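Local coordinates for protein beta-glucoside phosphorylase BglX (Unidentified, PDB 5VQE) that probably cleaves beta-glucosides by phosphorolysis, as a glycoside hydrolase family 3 enzyme that binds 2-deoxy-2-fluoro-glucose in its pocket, at residues 507-512 / 525-530. Numbering follows the deposited sequence.
Sequences LFLSFS and TYINAY
Phe508 and Tyr526 lie side by side on one face of two parallel strands, their ring planes only 12° apart but slid so far that the rings barely overlap. Contact is made where Phe508 CD1 comes within 3.4 Å of Tyr526 CE1. CG is anti to the backbone N in both (chi1 -165° in Phe508, -180° in Tyr526), which starts the rings off in the same direction. Farther along, the Tyr526 hydroxyl reaches Ser510 CB (OH to CB 3.5 Å) and makes a weak hydrogen bond to Asn528 OD1; a second weak one comes from His516 N. An alanine in place of Tyr526 would probably leave a gap beside the Phe508 ring and Ser510 CB, and Asn528 OD1 without the hydroxyl.

On the other face, Leu507 CD1 presses tightly on Thr525 CG2 at 3.5 Å. Leu509 CD2 and Ile527 CD1 meet at 3.7 Å, and beyond the strand ends Phe511 CD2 touches Ala529 CB. Met540 of helix 534-544 packs on Phe511, Ile527 and Ala529.

The strands are neighbours in a six-stranded mixed sheet, between 469-475 and the antiparallel edge strand 393-397, consistent with the alpha/beta sandwich domain of many family 3 enzymes. Backbone hydrogen bonds join them: Phe508, through its N and O, pairs with Thr525 O and Ile527 N, and Ser510 N donates to Ile527 O. The bond from Ala529 N to Ser510 O (2.7 Å) carries the pairing into the loops.

There Ser510 OG accepts from Ser512 N (3.3 Å), an ST turn, and bonds to Asn513 O, while Asn528 ND2 bonds to Pro514 O. Two waters bridge the chains where they draw closer: one donates to Tyr530 O and bonds to Ser512 OG, another accepts from Tyr530 N at 2.8 Å and probably donates to Ser512 O.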
loop_
_atom_site.group_PDB
_atom_site.type_symbol
_atom_site.label_atom_id
_atom_site.label_comp_id
_atom_site.label_asym_id
_atom_site.label_seq_id
_atom_site.Cartn_x
_atom_site.Cartn_y
_atom_site.Cartn_z
ATOM N N LEU A 507 -8.693 -21.192 -19.950
ATOM C CA LEU A 507 -9.195 -20.488 -18.777
ATOM C C LEU A 507 -8.083 -19.608 -18.227
ATOM O O LEU A 507 -6.951 -20.073 -18.064
ATOM C CB LEU A 507 -9.660 -21.496 -17.721
ATOM C CG LEU A 507 -9.967 -20.988 -16.310
ATOM C CD1 LEU A 507 -11.192 -20.103 -16.330
ATOM C CD2 LEU A 507 -10.170 -22.177 -15.378
ATOM N N PHE A 508 -8.397 -18.341 -17.944
ATOM C CA PHE A 508 -7.404 -17.366 -17.493
ATOM C C PHE A 508 -7.767 -16.874 -16.096
ATOM O O PHE A 508 -8.868 -16.357 -15.885
ATOM C CB PHE A 508 -7.302 -16.182 -18.463
ATOM C CG PHE A 508 -6.074 -15.341 -18.251
ATOM C CD1 PHE A 508 -6.013 -14.425 -17.215
ATOM C CD2 PHE A 508 -4.971 -15.484 -19.075
ATOM C CE1 PHE A 508 -4.874 -13.665 -17.013
ATOM C CE2 PHE A 508 -3.840 -14.727 -18.877
ATOM C CZ PHE A 508 -3.792 -13.819 -17.846
ATOM N N LEU A 509 -6.843 -17.044 -15.151
ATOM C CA LEU A 509 -7.004 -16.618 -13.767
ATOM C C LEU A 509 -5.961 -15.555 -13.451
ATOM O O LEU A 509 -4.757 -15.823 -13.539
ATOM C CB LEU A 509 -6.833 -17.797 -12.807
ATOM C CG LEU A 509 -7.592 -19.088 -13.114
ATOM C CD1 LEU A 509 -7.136 -20.184 -12.164
ATOM C CD2 LEU A 509 -9.089 -18.874 -13.015
ATOM N N SER A 510 -6.410 -14.368 -13.059
ATOM C CA SER A 510 -5.517 -13.350 -12.520
ATOM C C SER A 510 -5.598 -13.353 -11.000
ATOM O O SER A 510 -6.690 -13.235 -10.433
ATOM C CB SER A 510 -5.859 -11.954 -13.030
ATOM O OG SER A 510 -5.003 -11.012 -12.396
ATOM N N PHE A 511 -4.440 -13.471 -10.351
ATOM C CA PHE A 511 -4.338 -13.356 -8.904
ATOM C C PHE A 511 -3.752 -12.011 -8.479
ATOM O O PHE A 511 -3.265 -11.870 -7.352
ATOM C CB PHE A 511 -3.519 -14.521 -8.346
ATOM C CG PHE A 511 -4.247 -15.850 -8.386
ATOM C CD1 PHE A 511 -4.292 -16.604 -9.553
ATOM C CD2 PHE A 511 -4.893 -16.338 -7.258
ATOM C CE1 PHE A 511 -4.961 -17.827 -9.593
ATOM C CE2 PHE A 511 -5.562 -17.556 -7.291
ATOM C CZ PHE A 511 -5.593 -18.301 -8.467
ATOM N N SER A 512 -3.807 -11.011 -9.357
ATOM C CA SER A 512 -3.411 -9.663 -8.978
ATOM C C SER A 512 -4.071 -8.636 -9.891
ATOM O O SER A 512 -5.207 -8.221 -9.633
ATOM C CB SER A 512 -1.889 -9.548 -8.995
ATOM O OG SER A 512 -1.474 -8.449 -8.221
ATOM N N THR A 525 -13.091 -17.238 -20.872
ATOM C CA THR A 525 -13.411 -17.364 -19.453
ATOM C C THR A 525 -12.289 -16.716 -18.652
ATOM O O THR A 525 -11.123 -17.102 -18.787
ATOM C CB THR A 525 -13.597 -18.831 -19.047
ATOM O OG1 THR A 525 -14.515 -19.459 -19.950
ATOM C CG2 THR A 525 -14.164 -18.927 -17.636
ATOM N N TYR A 526 -12.641 -15.727 -17.832
ATOM C CA TYR A 526 -11.666 -14.888 -17.143
ATOM C C TYR A 526 -12.162 -14.615 -15.735
ATOM O O TYR A 526 -13.323 -14.240 -15.551
ATOM C CB TYR A 526 -11.448 -13.567 -17.894
ATOM C CG TYR A 526 -10.438 -12.648 -17.238
ATOM C CD1 TYR A 526 -9.102 -12.687 -17.597
ATOM C CD2 TYR A 526 -10.822 -11.752 -16.248
ATOM C CE1 TYR A 526 -8.170 -11.853 -16.993
ATOM C CE2 TYR A 526 -9.901 -10.913 -15.641
ATOM C CZ TYR A 526 -8.575 -10.970 -16.016
ATOM O OH TYR A 526 -7.642 -10.145 -15.412
ATOM N N ILE A 527 -11.287 -14.816 -14.748
ATOM C CA ILE A 527 -11.624 -14.651 -13.337
ATOM C C ILE A 527 -10.562 -13.774 -12.684
ATOM O O ILE A 527 -9.361 -13.994 -12.876
ATOM C CB ILE A 527 -11.727 -16.006 -12.607
ATOM C CG1 ILE A 527 -12.863 -16.848 -13.197
ATOM C CG2 ILE A 527 -11.990 -15.804 -11.110
ATOM C CD1 ILE A 527 -12.752 -18.327 -12.904
ATOM N N ASN A 528 -11.006 -12.792 -11.907
ATOM C CA ASN A 528 -10.119 -11.955 -11.109
ATOM C C ASN A 528 -10.179 -12.406 -9.655
ATOM O O ASN A 528 -11.266 -12.491 -9.076
ATOM C CB ASN A 528 -10.519 -10.484 -11.210
ATOM C CG ASN A 528 -9.881 -9.775 -12.388
ATOM O OD1 ASN A 528 -8.798 -10.146 -12.842
ATOM N ND2 ASN A 528 -10.540 -8.729 -12.871
ATOM N N ALA A 529 -9.007 -12.673 -9.068
ATOM C CA ALA A 529 -8.896 -13.036 -7.664
ATOM C C ALA A 529 -8.149 -12.007 -6.819
ATOM O O ALA A 529 -8.203 -12.095 -5.588
ATOM C CB ALA A 529 -8.205 -14.398 -7.527
ATOM N N TYR A 530 -7.424 -11.071 -7.446
ATOM C CA TYR A 530 -6.864 -9.871 -6.815
ATOM C C TYR A 530 -5.695 -10.128 -5.869
ATOM O O TYR A 530 -4.922 -9.205 -5.581
ATOM C CB TYR A 530 -7.938 -9.107 -6.037
ATOM C CG TYR A 530 -9.239 -8.886 -6.766
ATOM C CD1 TYR A 530 -9.345 -7.943 -7.777
ATOM C CD2 TYR A 530 -10.376 -9.605 -6.418
ATOM C CE1 TYR A 530 -10.536 -7.733 -8.440
ATOM C CE2 TYR A 530 -11.572 -9.404 -7.068
ATOM C CZ TYR A 530 -11.649 -8.468 -8.082
ATOM O OH TYR A 530 -12.843 -8.263 -8.733
HETATM O O HOH W 1 -2.226 -8.795 -5.456
HETATM O O HOH W 2 -7.341 -9.950 -10.045
#